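PDB 5K0P: archaeosine synthase from Pyrobaculum calidifontis, which converts the nitrile group of preQ0-modified tRNA into the formamidine group of archaeosine, using free ammonium as the nitrogen donor. Local coordinates for residues Leu13-Glu18 and Phe30-Glu35; Thr26-Glu31 and Ile60-Leu65; Glu35-Gly40 and Asn78-Lys83; Lys50-Tyr55 and Val67-Lys72. All blocks are in the same frame, centred on the assembly; numbering follows the deposited sequence.

Contact 1 of 4, residues Leu13-Glu18 and Phe30-Glu35; sequences LKTRGE and FEVSVE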
loop_
_atom_site.group_PDB
_atom_site.type_symbol
_atom_site.label_atom_id
_atom_site.label_comp_id
_atom_site.label_asym_id
_atom_site.label_seq_id
_atom_site.Cartn_x
_atom_site.Cartn_y
_atom_site.Cartn_z
ATOM N N LEU A 13 8.422 18.933 9.899
ATOM C CA LEU A 13 7.584 18.507 11.059
ATOM C C LEU A 13 6.192 18.247 10.620
ATOM O O LEU A 13 5.697 18.955 9.764
ATOM C CB LEU A 13 7.582 19.539 12.153
ATOM C CG LEU A 13 8.936 20.038 12.508
ATOM C CD1 LEU A 13 8.830 21.400 13.200
ATOM C CD2 LEU A 13 9.659 18.998 13.346
ATOM N N LYS A 14 5.543 17.227 11.180
ATOM C CA LYS A 14 4.220 16.854 10.755
ATOM C C LYS A 14 3.456 16.356 11.944
ATOM O O LYS A 14 3.946 15.487 12.679
ATOM C CB LYS A 14 4.279 15.736 9.724
ATOM C CG LYS A 14 2.901 15.239 9.311
ATOM C CD LYS A 14 2.899 14.058 8.286
ATOM C CE LYS A 14 3.449 14.459 6.912
ATOM N NZ LYS A 14 3.363 13.241 6.079
ATOM N N THR A 15 2.248 16.872 12.129
ATOM C CA THR A 15 1.444 16.425 13.264
ATOM C C THR A 15 -0.058 16.658 13.034
ATOM O O THR A 15 -0.459 17.197 12.002
ATOM C CB THR A 15 1.960 17.046 14.592
ATOM O OG1 THR A 15 1.404 16.302 15.678
ATOM C CG2 THR A 15 1.520 18.493 14.745
ATOM N N ARG A 16 -0.903 16.230 13.970
ATOM C CA ARG A 16 -2.351 16.434 13.851
ATOM C C ARG A 16 -2.732 17.604 14.742
ATOM O O ARG A 16 -2.108 17.872 15.740
ATOM C CB ARG A 16 -3.162 15.174 14.247
ATOM C CG ARG A 16 -2.892 13.904 13.369
ATOM C CD ARG A 16 -3.763 13.765 12.090
ATOM N NE ARG A 16 -5.159 13.578 12.532
ATOM C CZ ARG A 16 -5.714 12.409 12.857
ATOM N NH1 ARG A 16 -5.032 11.280 12.720
ATOM N NH2 ARG A 16 -6.976 12.354 13.301
ATOM N N GLY A 17 -3.795 18.270 14.408
ATOM C CA GLY A 17 -4.317 19.337 15.250
ATOM C C GLY A 17 -5.820 19.478 15.063
ATOM O O GLY A 17 -6.435 18.689 14.334
ATOM N N GLU A 18 -6.394 20.490 15.723
ATOM C CA GLU A 18 -7.769 20.791 15.537
ATOM C C GLU A 18 -8.075 22.261 15.810
ATOM O O GLU A 18 -7.340 22.927 16.547
ATOM C CB GLU A 18 -8.699 19.834 16.336
ATOM C CG GLU A 18 -8.722 20.058 17.779
ATOM C CD GLU A 18 -9.722 19.170 18.530
ATOM O OE1 GLU A 18 -10.483 19.736 19.388
ATOM O OE2 GLU A 18 -9.693 17.931 18.313
ATOM N N PHE A 30 -7.339 18.485 11.538
ATOM C CA PHE A 30 -6.368 18.649 10.496
ATOM C C PHE A 30 -5.073 17.913 10.702
ATOM O O PHE A 30 -4.728 17.532 11.815
ATOM C CB PHE A 30 -6.075 20.144 10.166
ATOM C CG PHE A 30 -5.512 20.969 11.283
ATOM C CD1 PHE A 30 -4.201 21.025 11.500
ATOM C CD2 PHE A 30 -6.354 21.692 12.116
ATOM C CE1 PHE A 30 -3.664 21.804 12.513
ATOM C CE2 PHE A 30 -5.885 22.446 13.150
ATOM C CZ PHE A 30 -4.502 22.535 13.365
ATOM N N GLU A 31 -4.350 17.738 9.579
ATOM C CA GLU A 31 -2.985 17.394 9.619
ATOM C C GLU A 31 -2.152 18.614 9.136
ATOM O O GLU A 31 -2.429 19.205 8.131
ATOM C CB GLU A 31 -2.790 16.125 8.724
ATOM C CG GLU A 31 -1.361 15.624 8.876
ATOM C CD GLU A 31 -0.917 14.687 7.767
ATOM O OE1 GLU A 31 -0.627 15.170 6.598
ATOM O OE2 GLU A 31 -0.816 13.482 8.105
ATOM N N VAL A 32 -1.108 18.955 9.847
ATOM C CA VAL A 32 -0.256 20.072 9.480
ATOM C C VAL A 32 1.162 19.617 9.287
ATOM O O VAL A 32 1.686 18.818 10.101
ATOM C CB VAL A 32 -0.372 21.222 10.481
ATOM C CG1 VAL A 32 0.008 20.813 11.920
ATOM C CG2 VAL A 32 0.516 22.405 10.053
ATOM N N SER A 33 1.757 20.087 8.199
ATOM C CA SER A 33 3.172 19.782 7.827
ATOM C C SER A 33 3.882 21.128 7.775
ATOM O O SER A 33 3.364 22.027 7.154
ATOM C CB SER A 33 3.254 19.117 6.449
ATOM O OG SER A 33 2.677 17.849 6.528
ATOM N N VAL A 34 5.021 21.260 8.461
ATOM C CA VAL A 34 5.862 22.443 8.318
ATOM C C VAL A 34 7.240 22.038 7.886
ATOM O O VAL A 34 7.849 21.061 8.412
ATOM C CB VAL A 34 5.862 23.250 9.621
ATOM C CG1 VAL A 34 6.700 24.497 9.545
ATOM C CG2 VAL A 34 4.425 23.564 9.978
ATOM N N GLU A 35 7.786 22.810 6.955
ATOM C CA GLU A 35 9.159 22.544 6.538
ATOM C C GLU A 35 9.865 23.863 6.526
ATOM O O GLU A 35 9.259 24.868 6.153
ATOM C CB GLU A 35 9.038 21.722 5.273
ATOM C CG GLU A 35 9.718 22.152 4.081
ATOM C CD GLU A 35 9.405 21.339 2.823
ATOM O OE1 GLU A 35 8.929 20.152 2.866
ATOM O OE2 GLU A 35 9.700 21.974 1.786
#

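Contact 2 of 4, residues Thr26-Glu31 and Ile60-Leu65; sequences TVDSFE and ILHEEL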
loop_
_atom_site.group_PDB
_atom_site.type_symbol
_atom_site.label_atom_id
_atom_site.label_comp_id
_atom_site.label_asym_id
_atom_site.label_seq_id
_atom_site.Cartn_x
_atom_site.Cartn_y
_atom_site.Cartn_z
ATOM N N THR A 26 -18.223 23.602 14.832
ATOM C CA THR A 26 -17.791 22.244 15.182
ATOM C C THR A 26 -16.273 22.040 14.940
ATOM O O THR A 26 -15.590 22.836 14.267
ATOM C CB THR A 26 -18.578 21.187 14.410
ATOM O OG1 THR A 26 -18.300 21.347 13.023
ATOM C CG2 THR A 26 -20.097 21.330 14.708
ATOM N N VAL A 27 -15.770 20.957 15.510
ATOM C CA VAL A 27 -14.381 20.674 15.477
ATOM C C VAL A 27 -13.977 20.390 14.045
ATOM O O VAL A 27 -14.680 19.686 13.329
ATOM C CB VAL A 27 -14.040 19.462 16.359
ATOM C CG1 VAL A 27 -12.586 19.028 16.110
ATOM C CG2 VAL A 27 -14.235 19.856 17.804
ATOM N N ASP A 28 -12.834 20.952 13.683
ATOM C CA ASP A 28 -12.309 20.928 12.349
ATOM C C ASP A 28 -10.917 20.333 12.550
ATOM O O ASP A 28 -9.956 21.036 12.882
ATOM C CB ASP A 28 -12.272 22.378 11.844
ATOM C CG ASP A 28 -12.257 22.492 10.315
ATOM O OD1 ASP A 28 -12.245 21.453 9.652
ATOM O OD2 ASP A 28 -12.222 23.634 9.784
ATOM N N SER A 29 -10.834 19.035 12.340
ATOM C CA SER A 29 -9.614 18.283 12.532
ATOM C C SER A 29 -8.641 18.445 11.327
ATOM O O SER A 29 -9.067 18.697 10.258
ATOM C CB SER A 29 -10.047 16.850 12.837
ATOM O OG SER A 29 -8.925 15.993 12.895
ATOM N N PHE A 30 -7.339 18.485 11.538
ATOM C CA PHE A 30 -6.368 18.649 10.496
ATOM C C PHE A 30 -5.073 17.913 10.702
ATOM O O PHE A 30 -4.728 17.532 11.815
ATOM C CB PHE A 30 -6.075 20.144 10.166
ATOM C CG PHE A 30 -5.512 20.969 11.283
ATOM C CD1 PHE A 30 -4.201 21.025 11.500
ATOM C CD2 PHE A 30 -6.354 21.692 12.116
ATOM C CE1 PHE A 30 -3.664 21.804 12.513
ATOM C CE2 PHE A 30 -5.885 22.446 13.150
ATOM C CZ PHE A 30 -4.502 22.535 13.365
ATOM N N GLU A 31 -4.350 17.738 9.579
ATOM C CA GLU A 31 -2.985 17.394 9.619
ATOM C C GLU A 31 -2.152 18.614 9.136
ATOM O O GLU A 31 -2.429 19.205 8.131
ATOM C CB GLU A 31 -2.790 16.125 8.724
ATOM C CG GLU A 31 -1.361 15.624 8.876
ATOM C CD GLU A 31 -0.917 14.687 7.767
ATOM O OE1 GLU A 31 -0.627 15.170 6.598
ATOM O OE2 GLU A 31 -0.816 13.482 8.105
ATOM N N ILE A 60 -11.403 29.501 13.480
ATOM C CA ILE A 60 -10.463 30.042 12.519
ATOM C C ILE A 60 -10.536 29.208 11.281
ATOM O O ILE A 60 -10.540 27.997 11.404
ATOM C CB ILE A 60 -9.021 30.046 13.074
ATOM C CG1 ILE A 60 -8.056 30.702 12.054
ATOM C CG2 ILE A 60 -8.507 28.661 13.530
ATOM C CD1 ILE A 60 -6.687 30.930 12.662
ATOM N N LEU A 61 -10.624 29.821 10.111
ATOM C CA LEU A 61 -10.618 29.028 8.850
ATOM C C LEU A 61 -9.228 28.388 8.612
ATOM O O LEU A 61 -8.206 28.995 8.988
ATOM C CB LEU A 61 -10.899 29.929 7.647
ATOM C CG LEU A 61 -12.250 30.561 7.667
ATOM C CD1 LEU A 61 -12.259 31.633 6.604
ATOM C CD2 LEU A 61 -13.371 29.544 7.465
ATOM N N HIS A 62 -9.172 27.173 8.043
ATOM C CA HIS A 62 -7.836 26.592 7.772
ATOM C C HIS A 62 -6.936 27.437 6.837
ATOM O O HIS A 62 -5.694 27.439 6.995
ATOM C CB HIS A 62 -7.886 25.087 7.403
ATOM C CG HIS A 62 -8.362 24.216 8.549
ATOM N ND1 HIS A 62 -8.783 22.907 8.395
ATOM C CD2 HIS A 62 -8.516 24.507 9.872
ATOM C CE1 HIS A 62 -9.149 22.420 9.571
ATOM N NE2 HIS A 62 -9.012 23.385 10.485
ATOM N N GLU A 63 -7.555 28.175 5.929
ATOM C CA GLU A 63 -6.805 29.075 5.078
ATOM C C GLU A 63 -6.057 30.120 5.898
ATOM O O GLU A 63 -4.975 30.528 5.488
ATOM C CB GLU A 63 -7.705 29.746 3.997
ATOM C CG GLU A 63 -8.712 30.745 4.568
ATOM C CD GLU A 63 -9.922 31.101 3.664
ATOM O OE1 GLU A 63 -10.113 32.331 3.345
ATOM O OE2 GLU A 63 -10.728 30.202 3.319
ATOM N N GLU A 64 -6.629 30.548 7.042
ATOM C CA GLU A 64 -6.032 31.549 7.943
ATOM C C GLU A 64 -5.066 30.898 8.874
ATOM O O GLU A 64 -4.024 31.453 9.202
ATOM C CB GLU A 64 -7.102 32.274 8.785
ATOM C CG GLU A 64 -7.963 33.154 7.954
ATOM C CD GLU A 64 -9.317 33.489 8.623
ATOM O OE1 GLU A 64 -9.746 32.971 9.718
ATOM O OE2 GLU A 64 -9.998 34.275 7.995
ATOM N N LEU A 65 -5.472 29.750 9.376
ATOM C CA LEU A 65 -4.596 28.957 10.222
ATOM C C LEU A 65 -3.254 28.704 9.564
ATOM O O LEU A 65 -2.239 28.943 10.221
ATOM C CB LEU A 65 -5.274 27.635 10.652
ATOM C CG LEU A 65 -4.580 26.843 11.809
ATOM C CD1 LEU A 65 -5.638 25.911 12.455
ATOM C CD2 LEU A 65 -3.344 26.050 11.323
HETATM O O HOH W 1 -11.438 25.506 11.760
HETATM O O HOH W 2 -11.554 25.688 7.590
#

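Contact 3 of 4, residues Glu35-Gly40 and Asn78-Lys83; sequences EYIPRG and NPPYVK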
loop_
_atom_site.group_PDB
_atom_site.type_symbol
_atom_site.label_atom_id
_atom_site.label_comp_id
_atom_site.label_asym_id
_atom_site.label_seq_id
_atom_site.Cartn_x
_atom_site.Cartn_y
_atom_site.Cartn_z
ATOM N N GLU A 35 7.786 22.810 6.955
ATOM C CA GLU A 35 9.159 22.544 6.538
ATOM C C GLU A 35 9.865 23.863 6.526
ATOM O O GLU A 35 9.259 24.868 6.153
ATOM C CB GLU A 35 9.038 21.722 5.273
ATOM C CG GLU A 35 9.718 22.152 4.081
ATOM C CD GLU A 35 9.405 21.339 2.823
ATOM O OE1 GLU A 35 8.929 20.152 2.866
ATOM O OE2 GLU A 35 9.700 21.974 1.786
ATOM N N TYR A 36 11.066 23.905 7.067
ATOM C CA TYR A 36 11.871 25.120 7.095
ATOM C C TYR A 36 13.380 24.928 7.093
ATOM O O TYR A 36 13.878 23.872 7.418
ATOM C CB TYR A 36 11.446 25.973 8.329
ATOM C CG TYR A 36 11.966 25.468 9.622
ATOM C CD1 TYR A 36 11.359 24.407 10.232
ATOM C CD2 TYR A 36 13.105 26.044 10.222
ATOM C CE1 TYR A 36 11.866 23.911 11.457
ATOM C CE2 TYR A 36 13.623 25.559 11.447
ATOM C CZ TYR A 36 13.004 24.484 12.047
ATOM O OH TYR A 36 13.534 23.923 13.227
ATOM N N ILE A 37 14.115 25.981 6.705
ATOM C CA ILE A 37 15.574 25.973 6.769
ATOM C C ILE A 37 15.984 26.768 7.968
ATOM O O ILE A 37 15.688 27.987 8.025
ATOM C CB ILE A 37 16.217 26.596 5.533
ATOM C CG1 ILE A 37 15.816 25.783 4.339
ATOM C CG2 ILE A 37 17.786 26.634 5.654
ATOM C CD1 ILE A 37 16.317 26.313 3.048
ATOM N N PRO A 38 16.681 26.119 8.934
ATOM C CA PRO A 38 17.162 26.834 10.103
ATOM C C PRO A 38 18.227 27.817 9.689
ATOM O O PRO A 38 18.972 27.534 8.702
ATOM C CB PRO A 38 17.794 25.730 10.961
ATOM C CG PRO A 38 17.099 24.482 10.539
ATOM C CD PRO A 38 16.902 24.667 9.056
ATOM N N ARG A 39 18.258 28.967 10.417
ATOM C CA ARG A 39 19.386 29.897 10.413
ATOM C C ARG A 39 19.814 30.185 11.853
ATOM O O ARG A 39 19.321 31.131 12.512
ATOM C CB ARG A 39 19.074 31.226 9.682
ATOM C CG ARG A 39 20.357 32.099 9.617
ATOM C CD ARG A 39 20.149 33.585 9.301
ATOM N NE ARG A 39 19.759 33.833 7.908
ATOM C CZ ARG A 39 18.535 34.167 7.449
ATOM N NH1 ARG A 39 18.372 34.336 6.127
ATOM N NH2 ARG A 39 17.470 34.335 8.252
ATOM N N GLY A 40 20.702 29.368 12.373
ATOM C CA GLY A 40 21.062 29.478 13.805
ATOM C C GLY A 40 19.976 29.439 14.902
ATOM O O GLY A 40 20.230 29.858 16.062
ATOM N N ASN A 78 12.916 32.999 12.546
ATOM C CA ASN A 78 13.325 33.779 11.373
ATOM C C ASN A 78 14.076 32.983 10.334
ATOM O O ASN A 78 15.220 33.315 10.061
ATOM C CB ASN A 78 14.165 34.998 11.821
ATOM C CG ASN A 78 13.420 35.872 12.833
ATOM O OD1 ASN A 78 13.583 35.733 14.097
ATOM N ND2 ASN A 78 12.554 36.753 12.299
ATOM N N PRO A 79 13.458 31.902 9.791
ATOM C CA PRO A 79 14.165 31.047 8.860
ATOM C C PRO A 79 14.068 31.643 7.484
ATOM O O PRO A 79 13.106 32.313 7.233
ATOM C CB PRO A 79 13.362 29.749 8.917
ATOM C CG PRO A 79 12.020 30.188 9.215
ATOM C CD PRO A 79 12.083 31.431 9.997
ATOM N N PRO A 80 15.063 31.433 6.613
ATOM C CA PRO A 80 14.968 31.974 5.243
ATOM C C PRO A 80 13.939 31.303 4.348
ATOM O O PRO A 80 13.681 31.818 3.249
ATOM C CB PRO A 80 16.356 31.659 4.635
ATOM C CG PRO A 80 16.892 30.542 5.443
ATOM C CD PRO A 80 16.384 30.799 6.838
ATOM N N TYR A 81 13.430 30.142 4.764
ATOM C CA TYR A 81 12.399 29.433 4.025
ATOM C C TYR A 81 11.544 28.715 5.054
ATOM O O TYR A 81 12.064 28.072 5.967
ATOM C CB TYR A 81 12.975 28.361 3.049
ATOM C CG TYR A 81 11.936 27.425 2.463
ATOM C CD1 TYR A 81 10.978 27.886 1.610
ATOM C CD2 TYR A 81 11.933 26.065 2.777
ATOM C CE1 TYR A 81 10.038 27.063 1.073
ATOM C CE2 TYR A 81 10.984 25.206 2.248
ATOM C CZ TYR A 81 10.025 25.716 1.415
ATOM O OH TYR A 81 9.102 24.833 0.902
ATOM N N VAL A 82 10.243 28.826 4.863
ATOM C CA VAL A 82 9.203 28.102 5.651
ATOM C C VAL A 82 8.027 27.845 4.768
ATOM O O VAL A 82 7.594 28.748 4.011
ATOM C CB VAL A 82 8.595 28.932 6.800
ATOM C CG1 VAL A 82 7.744 28.089 7.775
ATOM C CG2 VAL A 82 9.677 29.453 7.605
ATOM N N LYS A 83 7.489 26.631 4.878
ATOM C CA LYS A 83 6.261 26.276 4.260
ATOM C C LYS A 83 5.416 25.501 5.243
ATOM O O LYS A 83 5.915 24.605 5.933
ATOM C CB LYS A 83 6.517 25.438 3.004
ATOM C CG LYS A 83 5.263 25.068 2.274
ATOM C CD LYS A 83 5.521 24.413 0.931
ATOM C CE LYS A 83 5.913 22.943 1.121
ATOM N NZ LYS A 83 5.986 22.157 -0.154
#

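Contact 4 of 4, residues Lys50-Tyr55 and Val67-Lys72; sequences KMVDSY and VDLLEK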
loop_
_atom_site.group_PDB
_atom_site.type_symbol
_atom_site.label_atom_id
_atom_site.label_comp_id
_atom_site.label_asym_id
_atom_site.label_seq_id
_atom_site.Cartn_x
_atom_site.Cartn_y
_atom_site.Cartn_z
ATOM N N LYS A 50 3.075 23.104 20.888
ATOM C CA LYS A 50 2.241 24.185 21.558
ATOM C C LYS A 50 1.606 25.160 20.482
ATOM O O LYS A 50 0.450 25.608 20.597
ATOM C CB LYS A 50 3.015 25.016 22.633
ATOM C CG LYS A 50 3.791 24.296 23.730
ATOM C CD LYS A 50 3.037 23.282 24.660
ATOM C CE LYS A 50 3.057 21.715 24.332
ATOM N NZ LYS A 50 4.312 20.934 23.852
ATOM N N MET A 51 2.378 25.563 19.477
ATOM C CA MET A 51 1.816 26.433 18.420
ATOM C C MET A 51 0.596 25.760 17.783
ATOM O O MET A 51 -0.462 26.358 17.666
ATOM C CB MET A 51 2.843 26.703 17.343
ATOM C CG MET A 51 4.018 27.601 17.750
ATOM S SD MET A 51 5.159 27.709 16.351
ATOM C CE MET A 51 6.376 28.782 17.099
ATOM N N VAL A 52 0.727 24.480 17.473
ATOM C CA VAL A 52 -0.319 23.792 16.797
ATOM C C VAL A 52 -1.522 23.613 17.772
ATOM O O VAL A 52 -2.640 23.804 17.337
ATOM C CB VAL A 52 0.127 22.398 16.288
ATOM C CG1 VAL A 52 -1.029 21.617 15.748
ATOM C CG2 VAL A 52 1.188 22.557 15.173
ATOM N N ASP A 53 -1.269 23.178 19.008
ATOM C CA ASP A 53 -2.350 23.018 19.973
ATOM C C ASP A 53 -3.018 24.333 20.330
ATOM O O ASP A 53 -4.091 24.306 20.856
ATOM C CB ASP A 53 -1.871 22.333 21.257
ATOM C CG ASP A 53 -1.546 20.867 21.036
ATOM O OD1 ASP A 53 -1.993 20.320 20.036
ATOM O OD2 ASP A 53 -0.804 20.246 21.796
ATOM N N SER A 54 -2.382 25.468 20.061
ATOM C CA SER A 54 -3.014 26.730 20.422
ATOM C C SER A 54 -4.347 26.929 19.772
ATOM O O SER A 54 -5.132 27.730 20.263
ATOM C CB SER A 54 -2.116 27.940 20.118
ATOM O OG SER A 54 -1.916 28.112 18.719
ATOM N N TYR A 55 -4.594 26.266 18.648
ATOM C CA TYR A 55 -5.822 26.466 17.850
ATOM C C TYR A 55 -7.035 25.648 18.374
ATOM O O TYR A 55 -8.169 25.829 17.917
ATOM C CB TYR A 55 -5.558 26.153 16.348
ATOM C CG TYR A 55 -4.495 27.019 15.735
ATOM C CD1 TYR A 55 -4.742 28.320 15.429
ATOM C CD2 TYR A 55 -3.211 26.505 15.443
ATOM C CE1 TYR A 55 -3.715 29.138 14.920
ATOM C CE2 TYR A 55 -2.200 27.300 14.987
ATOM C CZ TYR A 55 -2.438 28.613 14.682
ATOM O OH TYR A 55 -1.387 29.399 14.157
ATOM N N VAL A 67 -1.595 30.335 7.361
ATOM C CA VAL A 67 -0.882 31.613 7.325
ATOM C C VAL A 67 -0.472 32.078 8.747
ATOM O O VAL A 67 0.645 32.503 8.973
ATOM C CB VAL A 67 -1.684 32.675 6.582
ATOM C CG1 VAL A 67 -0.952 33.962 6.623
ATOM C CG2 VAL A 67 -1.919 32.238 5.150
ATOM N N ASP A 68 -1.361 31.906 9.706
ATOM C CA ASP A 68 -1.075 32.279 11.086
ATOM C C ASP A 68 0.092 31.453 11.654
ATOM O O ASP A 68 0.976 31.994 12.301
ATOM C CB ASP A 68 -2.319 32.121 11.962
ATOM C CG ASP A 68 -2.139 32.728 13.294
ATOM O OD1 ASP A 68 -1.969 33.954 13.363
ATOM O OD2 ASP A 68 -2.111 31.989 14.255
ATOM N N LEU A 69 0.084 30.156 11.391
ATOM C CA LEU A 69 1.114 29.263 11.880
ATOM C C LEU A 69 2.453 29.613 11.187
ATOM O O LEU A 69 3.471 29.589 11.824
ATOM C CB LEU A 69 0.700 27.773 11.671
ATOM C CG LEU A 69 1.700 26.680 12.161
ATOM C CD1 LEU A 69 2.013 26.866 13.641
ATOM C CD2 LEU A 69 1.164 25.251 11.945
ATOM N N LEU A 70 2.444 29.950 9.912
ATOM C CA LEU A 70 3.672 30.471 9.220
ATOM C C LEU A 70 4.285 31.637 9.899
ATOM O O LEU A 70 5.551 31.703 10.097
ATOM C CB LEU A 70 3.350 30.829 7.782
ATOM C CG LEU A 70 4.584 31.240 6.987
ATOM C CD1 LEU A 70 4.784 30.416 5.744
ATOM C CD2 LEU A 70 4.451 32.674 6.581
ATOM N N GLU A 71 3.378 32.553 10.300
ATOM C CA GLU A 71 3.783 33.771 10.974
ATOM C C GLU A 71 4.314 33.417 12.342
ATOM O O GLU A 71 5.332 34.017 12.709
ATOM C CB GLU A 71 2.712 34.862 11.002
ATOM C CG GLU A 71 2.545 35.598 9.661
ATOM C CD GLU A 71 3.887 36.203 9.058
ATOM O OE1 GLU A 71 4.768 36.842 9.734
ATOM O OE2 GLU A 71 4.080 36.034 7.839
ATOM N N LYS A 72 3.727 32.425 13.042
ATOM C CA LYS A 72 4.293 31.986 14.300
ATOM C C LYS A 72 5.699 31.445 14.198
ATOM O O LYS A 72 6.584 31.769 15.048
ATOM C CB LYS A 72 3.433 30.929 14.949
ATOM C CG LYS A 72 2.293 31.578 15.671
ATOM C CD LYS A 72 1.136 30.639 15.794
ATOM C CE LYS A 72 -0.025 31.326 16.481
ATOM N NZ LYS A 72 -0.017 30.809 17.831
#

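Contact 1 of 4, residues Leu13-Glu18 and Phe30-Glu35
L13-E18 and F30-E35 run antiparallel as the two arms of a beta hairpin in the T-fold sheet; the axes of the two segments approach to 4.6 Å, with 145° between their directions. L13 with V34, T15 with V32 and G17 with F30 are hydrogen-bonded pairs, each closed by two backbone bonds, among them L13 N to V34 O at 2.7 Å and G17 N to F30 O at 2.9 Å. K14 with S33 and R16 with E31 are the non-hydrogen-bonded pairs. F30, V32 and V34 share the face packed against helices 45-53 and 62-77. F30 CG sits between its own backbone N and carbonyl carbon (chi1 61°), and the ring lies over G17, whose CA makes a CH-pi contact 3.9 Å from the ring centroid. An alanine in place of F30 would lack the ring, probably leaving G17 CA without its CH-pi partner and a gap beside L65. T15 and V32 point the same way, CG2 of T15 4.0 Å from CG1 of V32, while T15 OG1 bonds to G92 O of a neighbouring subunit. On the other face K14 and E31 cross obliquely without a salt bridge, and K14 CE comes 3.5 Å from S33 OG.

Contact 2 of 4, residues Thr26-Glu31 and Ile60-Leu65
The active-site pocket brings D28, the inferred proton donor/acceptor, against H62, a substrate-binding residue at the start of helix 62-77. The two side chains reach tip to tip. The carboxylate lies nearly parallel to the imidazole, turned only 20° from its plane, with D28 OD2 over one face toward the rim, 3.3 Å from H62 NE2 at an angle too poor for a hydrogen bond. F30 meets the opposite face in an edge-to-face pair, its edge toward the imidazole, with centroids 5.1 Å apart and planes at 73°. Farther along the F30 ring, CE2 touches L65 CD1 at 3.5 Å. Two waters donate to D28 OD2: one also donates to I60 O, the other, 3.1 Å from OD2, accepts from H62 N at 2.8 Å. H62 is pinned at both nitrogens by serines of its own chain, ND1 by S88 OG and NE2 by S19 OG, which holds the rotation of the ring. Held over the imidazole face and linked by the two waters to I60 O and H62 N, the D28 carboxylate is set beside C21, the thioimide-forming cysteine, consistent with its inferred role as proton donor/acceptor.

Contact 3 of 4, residues Glu35-Gly40 and Asn78-Lys83
The Y81 ring turns its edge to E35 and I37: E35 OE2 and I37 CG1 both lie near its plane at the rim. R39's guanidinium has P80 CD over one face, 3.8 Å above the plane, and N78 O at its edge. This is the end of the pairing between strands 27-37 and 81-90, the two inner strands of the antiparallel T-fold sheet, just after helix 62-77 gives way at N78. Strands 35-37 and 81-83 run antiparallel, 176° between their directions. E35 and K83 form a hydrogen-bonded pair, with E35 N to K83 O at 2.8 Å and the return bond of equal length; Y36 and V82 are the non-hydrogen-bonded pair, and I37 N reaches Y81 O at 3.0 Å.

Y81 OH donates to E35 OE2 at 3.1 Å, meeting the carboxylate on its anti side, 33° out of its plane. E35 OE1 takes a salt bridge to R12, while K83 NZ stays beyond salt-bridge range. A phenylalanine in place of Y81 lacks the hydroxyl, so the E35 carboxylate would probably lose this hold and be freer to turn. On the other face, Y36 CD2 packs on P79 CB at 3.9 Å, the two side chains at about a right angle, while Y36 OH bonds to L43 N. Back on the face of E35 and Y81, I37 crosses P80 and Y81, its CD1 against Y81 CB. I37 O is buried without a polar partner, wedged 3.1 Å from both P79 CB and P80 CD, and P80 has no N-H to offer it.

Contact 4 of 4, residues Lys50-Tyr55 and Val67-Lys72
Y55 and D68 make a polar link between the chain that follows helix 45-53 and helix 62-77, the two helices that pack on one face of the T-fold sheet. Y55 OH donates to D68 OD2 at 2.7 Å. That oxygen lies near the ring plane at its edge and is met on the anti side of the carboxylate, 23° out of its plane, with ring and carboxylate 81° apart; R58 adds a long, weak ion pair to the same oxygen. K72 comes to the tyrosine tip to tip, its CD 3.3 Å from Y55 OH, and bends at its last torsion (chi4 -103°). NZ then makes a weak hydrogen bond, 3.4 Å, to S54 OG, which itself donates back to M51 O within its own turn. The same serine oxygen stands 3.8 Å above the Y55 ring plane, over the ring centre.

Apolar contacts follow. L69 spreads its two methyls between the helices: CD1 meets M51 CB at 3.8 Å, CD2 meets V52 CG2 at 4.2 Å. V52 and L69 both touch V32 of the sheet. M51, its chain extended beyond CG, runs alongside K72 with its chain pointing the other way, SD lying 3.9 Å from K72 CB. Its terminal methyl meets a carbonyl instead, M51 CE standing 3.6 Å from K72 O.

Strand 27-37 threads three of the four contacts: contact 1 pairs it with strand 10-20, contact 3 with strand 81-90, and contact 2 sets its first residues against helix 62-77. Contact 4 packs over contact 1, their centres about 10 Å apart, with V32 CG2 3.5 Å from L69 CD2. Contact 2 lies about 11 Å from each of them between centres; L65 CD1 touches Y55 CG at 3.6 Å, which joins the D28-H62 site to the helix pair. Contacts 2 and 3 have their centres about 23 Å apart, on opposite sides of the chain's centre, but Y36 of contact 3 approaches L43, a binding residue of the substrate site shared between adjacent subunits.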